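Local coordinates for putative curved DNA-binding protein (Chaetomium thermophilum var. thermophilum DSM 1495, PDB 4IPA) that probably takes part in ribosome biogenesis as an Arx1 factor built on a methionine aminopeptidase-like fold, and may bind DNA, at residues Lys62-Glu67 with Ile118-Gln123; Phe81-Thr86 with Ile93-Pro98; Lys38-Val43 with Thr129-Thr134; Thr31-Ser36 with Thr357-Pro362. All coordinates share one frame; numbering follows the deposited sequence.

Interaction 1: Lys62-Glu67 with Ile118-Gln123; sequences KLMEEE and IQLGAQ
Met64 and the Leu120-Ala122 run belong to the helix-on-sheet layer of the M24 (methionine aminopeptidase-like) fold, where helix 53-69 covers an antiparallel three-stranded sheet at its central strand, 115-124. The axes of Lys62-Glu67 and Ile118-Gln123 run almost in the same direction, 21° apart, and approach to 9.7 Å. One helical side chain, that of Met64, spans this gap. Its CG lies opposite the backbone N (chi1 179°), which sends the chain out toward the strand; two further bends, at chi2 and chi3, then fold the thioether down onto the strand backbone. The sulfur SD of Met64 meets the CB methyl of Ala122 at 3.6 Å. Met64 CE sits over the face of the Gly121-Ala122 peptide, almost directly above Gly121 O at 3.2 Å; Gly121 C is 3.4 Å from CE. At the same methyl, Leu120 contributes CD1, 3.9 Å from Met64 CE. Leu120 and Ala122 point to the helix from the same side of the strand, and the methionine end lies between them over the peptide backbone of Gly121. No hydrogen bond crosses the contact, and all four touching residues are buried. Gly121 also pairs through its backbone with Ser82 and His83, on the adjoining strand 79-88, and Leu120 pairs with Val131 on strand 127-136. Around the thioether, Phe81 of strand 79-88 and Ile35 of helix 23-46 pack on Met64, and Ser36 of helix 23-46 hydrogen-bonds Ala122 N.

Interaction 2: Phe81-Thr86 with Ile93-Pro98; sequences FSHPTT and ITPYTP
Thr86 packs against Pro95, Tyr96 and Thr97 where the chain, having left strand 79-88, returns as a loop beside it. This strand is an outermost one of the antiparallel three-stranded sheet of the M24 fold, and it carries a classic beta bulge in which Ser82 and His83 both face Gly121. The tight part of the contact centres on Thr86, the residue whose backbone comes nearest to that of Thr97. Thr86 CB lies 3.1 Å from Tyr96 O, and Thr86 CG2 meets Thr97 CG2 at 3.5 Å. With chi1 at 58°, Thr86 OG1 stands between its own N and carbonyl carbon; it comes to 3.3 Å from Pro95 CB while hydrogen-bonding Gln119 O on the neighbouring strand. The Thr86 and Pro95 side chains lie side by side, pointing the same way.

The rest is looser. Pro95, partly exposed, offers CB to the edge of the His83 ring near its plane, 3.8 Å from CE1, the two side chains crossing at about a right angle. No direct hydrogen bond joins the segments. Beside Thr85 they are bridged by a water that donates to Thr85 O and accepts from Thr97 OG1, each at 2.7 Å; the same Thr97 hydroxyl also bonds Ser305. A hydrogen bond within the segment restrains the imidazole rotation: His83 ND1 donates to Pro84 O over 2.9 Å with a 154° angle at the hydrogen, entering in the carbonyl plane on a lone pair, while the acceptor lies 15° out of the ring plane.

Interaction 3: Lys38-Val43 with Thr129-Thr134; sequences KVLAEV and TIVCDT
The backbones of Lys38-Val43 and Thr129-Thr134 come closest at Leu40 and Val131, whose CA atoms are 7.9 Å apart, a separation that only side chains can bridge. Leu40 does so from the helix. Its CG is swung away from the backbone N (chi1 168°), and CD2, the branch that continues anti to CA, reaches the strand. That single methyl touches two residues: Val131 CG2 at 4.2 Å and Asp133 CB at 4.1 Å. Val131 and Asp133, two apart on the strand, both point to the helix, whereas Cys132 between them points away. This is helix 23-46 lying over strand 127-136, an outer strand of the antiparallel three-stranded sheet in the M24 fold, and it buries 136 Å² in all. The Leu40 and Asp133 side chains cross nearly at right angles, with the aspartate meeting the leucine through its CB methylene. Its carboxylate is held separately, by a hydrogen bond between OD1 and Trp365 NE1. Ile118 of the central strand and Pro363 also pack on Leu40, and Pro362 and Pro363 touch Asp133. Along the strand edge away from 115-124, the backbone of Cys132 hydrogen-bonds Leu346 of strand 342-352, in the five-stranded sheet.

Interaction 4: Thr31-Ser36 with Thr357-Pro362; sequences TAAQIS and TRIGGP
Above the plane of the Ile359-Gly360 peptide, out past its oxygen, sits the CB methyl of Ala33, 3.1 Å from Ile359 O and 3.6 Å from Ile359 C. This flat group belongs to a classic beta bulge, in which Ile359 and Gly360 both face Thr348 on strand 342-352, and Gly360 keeps a backbone hydrogen bond with that residue. The CA atoms of Ala33 and Gly360 are 4.5 Å apart, and Ala33 CB reaches Gly360 CA at 3.6 Å, an approach possible because neither residue carries more than a methyl.

Beside the peptide, Ile359 CG2, placed opposite its backbone N, touches the same methyl, 3.8 Å from Ala33 CB; the longer CG1 branch leads away and the isoleucine packs on Ala350. In the M24 fold this joins helix 23-46, which lies on the three-stranded sheet, to strand 355-360, an outermost strand of the five-stranded sheet. A hydrogen bond between Gly361 N and Glu37 OE2 adds a polar tie close by. Within the helix, Ala32 O accepts twice from Ser36: from its N at 2.9 Å, and from its OG at 2.7 Å, the hydroxyl sitting 42° out of the carbonyl plane.

Helix 23-46 is common to interactions 3 and 4, whose centres are 9 Å apart, while helix 53-69, next in the chain, serves interaction 1. Interactions 1, 2 and 3 reach the three strands of one antiparallel sheet, 115-124, 79-88 and 127-136 in turn. Along the sequence, interaction 2 closes the shortest loop, then come 1, 3 and 4, each enclosing those before it. Interactions 1 and 3 have centres 8 Å apart; the centres of interactions 2 and 4, the most distant pair, are about 17 Å apart, and the two do not touch. Ser36 of interaction 4 hydrogen-bonds both Ala122 N of interaction 1 and Thr129 OG1 of interaction 3. Interaction 4 alone spans to the five-stranded sheet, bringing the late-chain strand 355-360 against the first helix.

Interaction 1: Lys62-Glu67 with Ile118-Gln123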
loop_
_atom_site.group_PDB
_atom_site.type_symbol
_atom_site.label_atom_id
_atom_site.label_comp_id
_atom_site.label_asym_id
_atom_site.label_seq_id
_atom_site.Cartn_x
_atom_site.Cartn_y
_atom_site.Cartn_z
ATOM N N LYS A 62 10.877 1.003 15.228
ATOM C CA LYS A 62 11.856 1.730 15.974
ATOM C C LYS A 62 12.550 2.775 15.115
ATOM O O LYS A 62 12.642 3.888 15.494
ATOM C CB LYS A 62 12.837 0.786 16.646
ATOM C CG LYS A 62 14.143 1.402 17.040
ATOM C CD LYS A 62 15.139 0.367 17.471
ATOM C CE LYS A 62 15.860 0.804 18.709
ATOM N NZ LYS A 62 17.278 0.463 18.567
ATOM N N LEU A 63 13.018 2.392 13.965
ATOM C CA LEU A 63 13.547 3.317 13.013
ATOM C C LEU A 63 12.631 4.456 12.655
ATOM O O LEU A 63 13.079 5.543 12.508
ATOM C CB LEU A 63 13.890 2.594 11.772
ATOM C CG LEU A 63 15.284 2.156 11.938
ATOM C CD1 LEU A 63 15.549 0.989 11.037
ATOM C CD2 LEU A 63 16.047 3.384 11.527
ATOM N N MET A 64 11.357 4.170 12.495
ATOM C CA MET A 64 10.383 5.140 12.146
ATOM C C MET A 64 10.258 6.179 13.221
ATOM O O MET A 64 10.190 7.343 12.961
ATOM C CB MET A 64 9.041 4.482 11.951
ATOM C CG MET A 64 7.912 5.401 11.593
ATOM S SD MET A 64 7.998 5.956 9.899
ATOM C CE MET A 64 7.336 4.580 9.073
ATOM N N GLU A 65 10.228 5.723 14.441
ATOM C CA GLU A 65 10.145 6.681 15.534
ATOM C C GLU A 65 11.393 7.566 15.628
ATOM O O GLU A 65 11.275 8.777 15.799
ATOM C CB GLU A 65 9.836 5.987 16.854
ATOM C CG GLU A 65 8.461 5.350 16.882
ATOM C CD GLU A 65 8.086 4.832 18.264
ATOM O OE1 GLU A 65 8.906 4.958 19.201
ATOM O OE2 GLU A 65 6.966 4.305 18.417
ATOM N N GLU A 66 12.577 6.976 15.490
ATOM C CA GLU A 66 13.809 7.768 15.464
ATOM C C GLU A 66 13.744 8.830 14.362
ATOM O O GLU A 66 13.996 10.014 14.612
ATOM C CB GLU A 66 15.042 6.883 15.246
ATOM C CG GLU A 66 15.310 5.859 16.347
ATOM C CD GLU A 66 16.321 4.783 15.924
ATOM O OE1 GLU A 66 16.971 4.942 14.865
ATOM O OE2 GLU A 66 16.465 3.773 16.651
ATOM N N GLU A 67 13.411 8.404 13.146
ATOM C CA GLU A 67 13.327 9.330 12.016
ATOM C C GLU A 67 12.331 10.427 12.326
ATOM O O GLU A 67 12.591 11.601 12.061
ATOM C CB GLU A 67 12.933 8.612 10.724
ATOM C CG GLU A 67 14.006 7.708 10.159
ATOM C CD GLU A 67 15.317 8.450 9.927
ATOM O OE1 GLU A 67 15.286 9.636 9.531
ATOM O OE2 GLU A 67 16.383 7.851 10.156
ATOM N N ILE A 118 6.750 -5.366 1.727
ATOM C CA ILE A 118 7.097 -4.487 2.817
ATOM C C ILE A 118 6.290 -3.206 2.657
ATOM O O ILE A 118 6.454 -2.457 1.691
ATOM C CB ILE A 118 8.595 -4.212 2.838
ATOM C CG1 ILE A 118 9.350 -5.546 2.890
ATOM C CG2 ILE A 118 8.959 -3.339 4.040
ATOM C CD1 ILE A 118 10.492 -5.644 1.919
ATOM N N GLN A 119 5.373 -2.998 3.586
ATOM C CA GLN A 119 4.483 -1.853 3.547
ATOM C C GLN A 119 4.557 -1.148 4.886
ATOM O O GLN A 119 4.416 -1.768 5.949
ATOM C CB GLN A 119 3.053 -2.293 3.236
ATOM C CG GLN A 119 1.994 -1.195 3.317
ATOM C CD GLN A 119 0.688 -1.634 2.645
ATOM O OE1 GLN A 119 -0.407 -1.171 2.988
ATOM N NE2 GLN A 119 0.810 -2.541 1.677
ATOM N N LEU A 120 4.793 0.154 4.827
ATOM C CA LEU A 120 4.922 0.947 6.031
ATOM C C LEU A 120 4.700 2.388 5.642
ATOM O O LEU A 120 4.556 2.692 4.464
ATOM C CB LEU A 120 6.315 0.760 6.633
ATOM C CG LEU A 120 7.512 1.063 5.735
ATOM C CD1 LEU A 120 7.889 2.535 5.816
ATOM C CD2 LEU A 120 8.709 0.180 6.141
ATOM N N GLY A 121 4.663 3.280 6.619
ATOM C CA GLY A 121 4.548 4.685 6.296
ATOM C C GLY A 121 4.547 5.629 7.471
ATOM O O GLY A 121 4.254 5.242 8.612
ATOM N N ALA A 122 4.877 6.881 7.168
ATOM C CA ALA A 122 4.893 7.949 8.148
ATOM C C ALA A 122 3.853 9.017 7.855
ATOM O O ALA A 122 3.245 9.060 6.781
ATOM C CB ALA A 122 6.277 8.594 8.223
ATOM N N GLN A 123 3.740 9.938 8.804
ATOM C CA GLN A 123 2.600 10.815 8.935
ATOM C C GLN A 123 3.087 12.131 9.574
ATOM O O GLN A 123 3.641 12.113 10.676
ATOM C CB GLN A 123 1.635 10.072 9.861
ATOM C CG GLN A 123 0.371 10.694 10.132
ATOM C CD GLN A 123 0.466 11.737 11.204
ATOM O OE1 GLN A 123 0.522 12.923 10.898
ATOM N NE2 GLN A 123 0.458 11.308 12.482
#

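Interaction 2: Phe81-Thr86 with Ile93-Pro98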
loop_
_atom_site.group_PDB
_atom_site.type_symbol
_atom_site.label_atom_id
_atom_site.label_comp_id
_atom_site.label_asym_id
_atom_site.label_seq_id
_atom_site.Cartn_x
_atom_site.Cartn_y
_atom_site.Cartn_z
ATOM N N PHE A 81 3.151 7.318 12.807
ATOM C CA PHE A 81 2.990 6.324 11.744
ATOM C C PHE A 81 1.738 6.614 10.889
ATOM O O PHE A 81 0.696 6.975 11.419
ATOM C CB PHE A 81 2.820 4.922 12.347
ATOM C CG PHE A 81 4.046 4.381 13.028
ATOM C CD1 PHE A 81 4.454 4.876 14.265
ATOM C CD2 PHE A 81 4.778 3.351 12.448
ATOM C CE1 PHE A 81 5.577 4.364 14.900
ATOM C CE2 PHE A 81 5.907 2.839 13.083
ATOM C CZ PHE A 81 6.305 3.346 14.307
ATOM N N SER A 82 1.838 6.446 9.576
ATOM C CA SER A 82 0.650 6.304 8.750
ATOM C C SER A 82 0.371 4.804 8.572
ATOM O O SER A 82 -0.710 4.409 8.162
ATOM C CB SER A 82 0.828 6.982 7.380
ATOM O OG SER A 82 1.844 6.344 6.610
ATOM N N HIS A 83 1.351 3.965 8.896
ATOM C CA HIS A 83 1.194 2.516 8.713
ATOM C C HIS A 83 2.331 1.797 9.395
ATOM O O HIS A 83 3.500 2.117 9.151
ATOM C CB HIS A 83 1.197 2.149 7.226
ATOM C CG HIS A 83 0.603 0.805 6.915
ATOM N ND1 HIS A 83 1.290 -0.381 7.100
ATOM C CD2 HIS A 83 -0.604 0.460 6.392
ATOM C CE1 HIS A 83 0.527 -1.393 6.722
ATOM N NE2 HIS A 83 -0.630 -0.913 6.291
ATOM N N PRO A 84 2.001 0.804 10.232
ATOM C CA PRO A 84 3.014 0.001 10.920
ATOM C C PRO A 84 3.935 -0.691 9.917
ATOM O O PRO A 84 3.523 -0.938 8.782
ATOM C CB PRO A 84 2.176 -1.054 11.651
ATOM C CG PRO A 84 0.950 -1.178 10.829
ATOM C CD PRO A 84 0.652 0.235 10.392
ATOM N N THR A 85 5.166 -0.979 10.326
ATOM C CA THR A 85 6.063 -1.781 9.515
ATOM C C THR A 85 5.479 -3.180 9.377
ATOM O O THR A 85 5.184 -3.839 10.368
ATOM C CB THR A 85 7.439 -1.931 10.177
ATOM O OG1 THR A 85 8.051 -0.646 10.335
ATOM C CG2 THR A 85 8.333 -2.814 9.325
ATOM N N THR A 86 5.280 -3.638 8.153
ATOM C CA THR A 86 4.756 -4.983 7.982
ATOM C C THR A 86 5.609 -5.723 6.972
ATOM O O THR A 86 6.166 -5.123 6.056
ATOM C CB THR A 86 3.294 -4.985 7.512
ATOM O OG1 THR A 86 3.205 -4.275 6.272
ATOM C CG2 THR A 86 2.382 -4.349 8.563
ATOM N N ILE A 93 -1.678 -11.471 1.767
ATOM C CA ILE A 93 -2.180 -10.219 1.200
ATOM C C ILE A 93 -2.311 -9.112 2.251
ATOM O O ILE A 93 -1.703 -8.057 2.122
ATOM C CB ILE A 93 -3.517 -10.422 0.485
ATOM C CG1 ILE A 93 -3.291 -11.300 -0.749
ATOM C CG2 ILE A 93 -4.112 -9.074 0.110
ATOM C CD1 ILE A 93 -4.551 -11.877 -1.356
ATOM N N THR A 94 -3.105 -9.344 3.286
ATOM C CA THR A 94 -3.134 -8.416 4.402
ATOM C C THR A 94 -1.714 -8.154 4.938
ATOM O O THR A 94 -0.970 -9.082 5.184
ATOM C CB THR A 94 -3.987 -8.948 5.542
ATOM O OG1 THR A 94 -5.292 -9.242 5.042
ATOM C CG2 THR A 94 -4.091 -7.894 6.658
ATOM N N PRO A 95 -1.332 -6.881 5.096
ATOM C CA PRO A 95 0.016 -6.603 5.612
ATOM C C PRO A 95 0.221 -7.314 6.953
ATOM O O PRO A 95 -0.620 -7.171 7.835
ATOM C CB PRO A 95 0.017 -5.082 5.805
ATOM C CG PRO A 95 -1.028 -4.577 4.868
ATOM C CD PRO A 95 -2.082 -5.655 4.768
ATOM N N TYR A 96 1.326 -8.048 7.090
ATOM C CA TYR A 96 1.569 -8.922 8.227
ATOM C C TYR A 96 2.432 -8.253 9.309
ATOM O O TYR A 96 3.478 -7.676 9.008
ATOM C CB TYR A 96 2.251 -10.204 7.733
ATOM C CG TYR A 96 2.321 -11.320 8.748
ATOM C CD1 TYR A 96 1.176 -11.768 9.396
ATOM C CD2 TYR A 96 3.525 -11.947 9.034
ATOM C CE1 TYR A 96 1.237 -12.804 10.327
ATOM C CE2 TYR A 96 3.596 -12.973 9.954
ATOM C CZ TYR A 96 2.445 -13.404 10.599
ATOM O OH TYR A 96 2.515 -14.437 11.518
ATOM N N THR A 97 1.995 -8.341 10.564
ATOM C CA THR A 97 2.735 -7.747 11.686
ATOM C C THR A 97 2.311 -8.391 13.018
ATOM O O THR A 97 1.548 -7.813 13.785
ATOM C CB THR A 97 2.594 -6.193 11.729
ATOM O OG1 THR A 97 3.055 -5.685 12.988
ATOM C CG2 THR A 97 1.149 -5.765 11.520
ATOM N N PRO A 98 2.834 -9.598 13.296
ATOM C CA PRO A 98 2.302 -10.473 14.349
ATOM C C PRO A 98 2.683 -10.081 15.782
ATOM O O PRO A 98 3.572 -9.254 15.996
ATOM C CB PRO A 98 2.897 -11.833 13.988
ATOM C CG PRO A 98 4.210 -11.503 13.365
ATOM C CD PRO A 98 4.009 -10.184 12.630
HETATM O O HOH W 1 4.645 -3.487 12.980
#

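Interaction 3: Lys38-Val43 with Thr129-Thr134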
loop_
_atom_site.group_PDB
_atom_site.type_symbol
_atom_site.label_atom_id
_atom_site.label_comp_id
_atom_site.label_asym_id
_atom_site.label_seq_id
_atom_site.Cartn_x
_atom_site.Cartn_y
_atom_site.Cartn_z
ATOM N N LYS A 38 13.081 6.037 3.385
ATOM C CA LYS A 38 14.313 5.715 4.106
ATOM C C LYS A 38 14.123 4.508 5.034
ATOM O O LYS A 38 14.987 3.636 5.099
ATOM C CB LYS A 38 14.836 6.925 4.882
ATOM C CG LYS A 38 15.887 6.584 5.944
ATOM C CD LYS A 38 16.682 7.817 6.368
ATOM C CE LYS A 38 17.446 8.414 5.171
ATOM N NZ LYS A 38 18.253 9.642 5.495
ATOM N N VAL A 39 12.989 4.444 5.735
ATOM C CA VAL A 39 12.710 3.277 6.582
ATOM C C VAL A 39 12.485 2.030 5.728
ATOM O O VAL A 39 12.876 0.922 6.105
ATOM C CB VAL A 39 11.504 3.485 7.523
ATOM C CG1 VAL A 39 11.218 2.203 8.299
ATOM C CG2 VAL A 39 11.765 4.662 8.491
ATOM N N LEU A 40 11.870 2.220 4.566
ATOM C CA LEU A 40 11.612 1.102 3.666
ATOM C C LEU A 40 12.923 0.495 3.192
ATOM O O LEU A 40 13.029 -0.715 3.030
ATOM C CB LEU A 40 10.810 1.551 2.451
ATOM C CG LEU A 40 10.742 0.514 1.323
ATOM C CD1 LEU A 40 9.873 -0.666 1.776
ATOM C CD2 LEU A 40 10.210 1.154 0.030
ATOM N N ALA A 41 13.915 1.345 2.952
ATOM C CA ALA A 41 15.185 0.864 2.437
ATOM C C ALA A 41 15.931 0.106 3.528
ATOM O O ALA A 41 16.484 -0.964 3.271
ATOM C CB ALA A 41 16.027 2.008 1.904
ATOM N N GLU A 42 15.917 0.655 4.742
ATOM C CA GLU A 42 16.552 0.005 5.885
ATOM C C GLU A 42 15.870 -1.300 6.232
ATOM O O GLU A 42 16.526 -2.262 6.587
ATOM C CB GLU A 42 16.578 0.916 7.119
ATOM C CG GLU A 42 17.459 2.149 6.980
ATOM C CD GLU A 42 18.934 1.814 6.729
ATOM O OE1 GLU A 42 19.316 0.621 6.803
ATOM O OE2 GLU A 42 19.719 2.753 6.461
ATOM N N VAL A 43 14.545 -1.334 6.136
ATOM C CA VAL A 43 13.812 -2.565 6.410
ATOM C C VAL A 43 14.066 -3.629 5.337
ATOM O O VAL A 43 14.182 -4.806 5.661
ATOM C CB VAL A 43 12.291 -2.322 6.572
ATOM C CG1 VAL A 43 11.541 -3.656 6.682
ATOM C CG2 VAL A 43 12.020 -1.483 7.798
ATOM N N THR A 129 1.973 9.245 4.098
ATOM C CA THR A 129 2.381 8.555 2.886
ATOM C C THR A 129 2.545 7.095 3.250
ATOM O O THR A 129 3.241 6.774 4.206
ATOM C CB THR A 129 3.752 9.056 2.381
ATOM O OG1 THR A 129 4.717 8.865 3.421
ATOM C CG2 THR A 129 3.691 10.544 2.024
ATOM N N ILE A 130 1.902 6.213 2.499
ATOM C CA ILE A 130 2.090 4.782 2.680
ATOM C C ILE A 130 2.829 4.242 1.451
ATOM O O ILE A 130 2.529 4.641 0.320
ATOM C CB ILE A 130 0.734 4.057 2.887
ATOM C CG1 ILE A 130 -0.013 4.668 4.077
ATOM C CG2 ILE A 130 0.943 2.554 3.114
ATOM C CD1 ILE A 130 -1.377 4.043 4.352
ATOM N N VAL A 131 3.819 3.376 1.674
ATOM C CA VAL A 131 4.583 2.780 0.581
ATOM C C VAL A 131 4.598 1.267 0.724
ATOM O O VAL A 131 4.571 0.749 1.836
ATOM C CB VAL A 131 6.073 3.266 0.550
ATOM C CG1 VAL A 131 6.162 4.756 0.341
ATOM C CG2 VAL A 131 6.803 2.881 1.829
ATOM N N CYS A 132 4.644 0.566 -0.403
ATOM C CA CYS A 132 4.811 -0.879 -0.399
ATOM C C CYS A 132 5.677 -1.283 -1.583
ATOM O O CYS A 132 5.355 -0.955 -2.729
ATOM C CB CYS A 132 3.469 -1.617 -0.476
ATOM S SG CYS A 132 3.613 -3.465 -0.526
ATOM N N ASP A 133 6.771 -1.986 -1.287
ATOM C CA ASP A 133 7.619 -2.601 -2.300
ATOM C C ASP A 133 7.493 -4.118 -2.116
ATOM O O ASP A 133 7.210 -4.603 -1.014
ATOM C CB ASP A 133 9.089 -2.156 -2.105
ATOM C CG ASP A 133 9.989 -2.453 -3.333
ATOM O OD1 ASP A 133 9.461 -2.808 -4.414
ATOM O OD2 ASP A 133 11.237 -2.309 -3.212
ATOM N N THR A 134 7.684 -4.862 -3.196
ATOM C CA THR A 134 7.874 -6.294 -3.082
ATOM C C THR A 134 9.306 -6.636 -3.506
ATOM O O THR A 134 9.757 -6.247 -4.582
ATOM C CB THR A 134 6.863 -7.075 -3.926
ATOM O OG1 THR A 134 5.541 -6.788 -3.462
ATOM C CG2 THR A 134 7.119 -8.588 -3.816
#

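Interaction 4: Thr31-Ser36 with Thr357-Pro362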
loop_
_atom_site.group_PDB
_atom_site.type_symbol
_atom_site.label_atom_id
_atom_site.label_comp_id
_atom_site.label_asym_id
_atom_site.label_seq_id
_atom_site.Cartn_x
_atom_site.Cartn_y
_atom_site.Cartn_z
ATOM N N THR A 31 7.784 15.317 3.483
ATOM C CA THR A 31 8.603 14.962 4.632
ATOM C C THR A 31 8.280 13.534 5.057
ATOM O O THR A 31 9.169 12.751 5.378
ATOM C CB THR A 31 8.337 15.877 5.838
ATOM O OG1 THR A 31 8.442 17.244 5.445
ATOM C CG2 THR A 31 9.356 15.589 6.926
ATOM N N ALA A 32 6.988 13.215 5.074
ATOM C CA ALA A 32 6.538 11.866 5.371
ATOM C C ALA A 32 7.097 10.833 4.387
ATOM O O ALA A 32 7.518 9.765 4.794
ATOM C CB ALA A 32 5.017 11.811 5.395
ATOM N N ALA A 33 7.085 11.159 3.098
ATOM C CA ALA A 33 7.577 10.264 2.061
ATOM C C ALA A 33 9.064 9.964 2.218
ATOM O O ALA A 33 9.485 8.825 2.097
ATOM C CB ALA A 33 7.315 10.861 0.689
ATOM N N GLN A 34 9.856 10.994 2.468
ATOM C CA GLN A 34 11.287 10.801 2.630
ATOM C C GLN A 34 11.552 9.887 3.819
ATOM O O GLN A 34 12.410 9.014 3.751
ATOM C CB GLN A 34 12.006 12.142 2.807
ATOM C CG GLN A 34 12.110 12.970 1.531
ATOM C CD GLN A 34 12.852 14.283 1.758
ATOM O OE1 GLN A 34 12.341 15.199 2.408
ATOM N NE2 GLN A 34 14.072 14.365 1.245
ATOM N N ILE A 35 10.805 10.068 4.903
ATOM C CA ILE A 35 10.956 9.172 6.039
ATOM C C ILE A 35 10.542 7.752 5.661
ATOM O O ILE A 35 11.260 6.803 5.959
ATOM C CB ILE A 35 10.163 9.632 7.288
ATOM C CG1 ILE A 35 10.855 10.821 7.965
ATOM C CG2 ILE A 35 10.065 8.494 8.291
ATOM C CD1 ILE A 35 10.040 11.479 9.087
ATOM N N SER A 36 9.397 7.602 4.999
ATOM C CA SER A 36 8.905 6.258 4.673
ATOM C C SER A 36 9.866 5.549 3.738
ATOM O O SER A 36 10.133 4.376 3.909
ATOM C CB SER A 36 7.517 6.298 4.034
ATOM O OG SER A 36 6.652 7.156 4.747
ATOM N N THR A 357 2.704 13.190 -9.669
ATOM C CA THR A 357 4.004 13.063 -9.009
ATOM C C THR A 357 3.978 11.973 -7.939
ATOM O O THR A 357 3.055 11.916 -7.108
ATOM C CB THR A 357 4.382 14.382 -8.291
ATOM O OG1 THR A 357 4.286 15.467 -9.211
ATOM C CG2 THR A 357 5.810 14.318 -7.747
ATOM N N ARG A 358 4.999 11.123 -7.936
ATOM C CA ARG A 358 5.118 10.089 -6.908
ATOM C C ARG A 358 5.794 10.689 -5.679
ATOM O O ARG A 358 7.016 10.766 -5.615
ATOM C CB ARG A 358 5.926 8.888 -7.417
ATOM C CG ARG A 358 5.467 8.340 -8.765
ATOM C CD ARG A 358 6.237 7.057 -9.183
ATOM N NE ARG A 358 6.259 6.918 -10.644
ATOM C CZ ARG A 358 6.002 5.801 -11.319
ATOM N NH1 ARG A 358 5.700 4.682 -10.677
ATOM N NH2 ARG A 358 6.062 5.800 -12.650
ATOM N N ILE A 359 5.004 11.139 -4.714
ATOM C CA ILE A 359 5.571 11.745 -3.518
ATOM C C ILE A 359 6.413 10.712 -2.782
ATOM O O ILE A 359 7.533 10.985 -2.354
ATOM C CB ILE A 359 4.467 12.211 -2.558
ATOM C CG1 ILE A 359 3.380 12.969 -3.319
ATOM C CG2 ILE A 359 5.045 13.046 -1.429
ATOM C CD1 ILE A 359 2.154 13.279 -2.454
ATOM N N GLY A 360 5.843 9.522 -2.640
ATOM C CA GLY A 360 6.444 8.462 -1.853
ATOM C C GLY A 360 6.044 7.096 -2.370
ATOM O O GLY A 360 4.859 6.785 -2.547
ATOM N N GLY A 361 7.046 6.274 -2.634
ATOM C CA GLY A 361 6.782 4.945 -3.119
ATOM C C GLY A 361 8.048 4.141 -3.107
ATOM O O GLY A 361 9.091 4.618 -2.659
ATOM N N PRO A 362 7.955 2.915 -3.616
ATOM C CA PRO A 362 9.057 1.957 -3.741
ATOM C C PRO A 362 10.071 2.443 -4.766
ATOM O O PRO A 362 9.721 3.238 -5.652
ATOM C CB PRO A 362 8.361 0.695 -4.253
ATOM C CG PRO A 362 7.172 1.239 -5.028
ATOM C CD PRO A 362 6.704 2.405 -4.202
#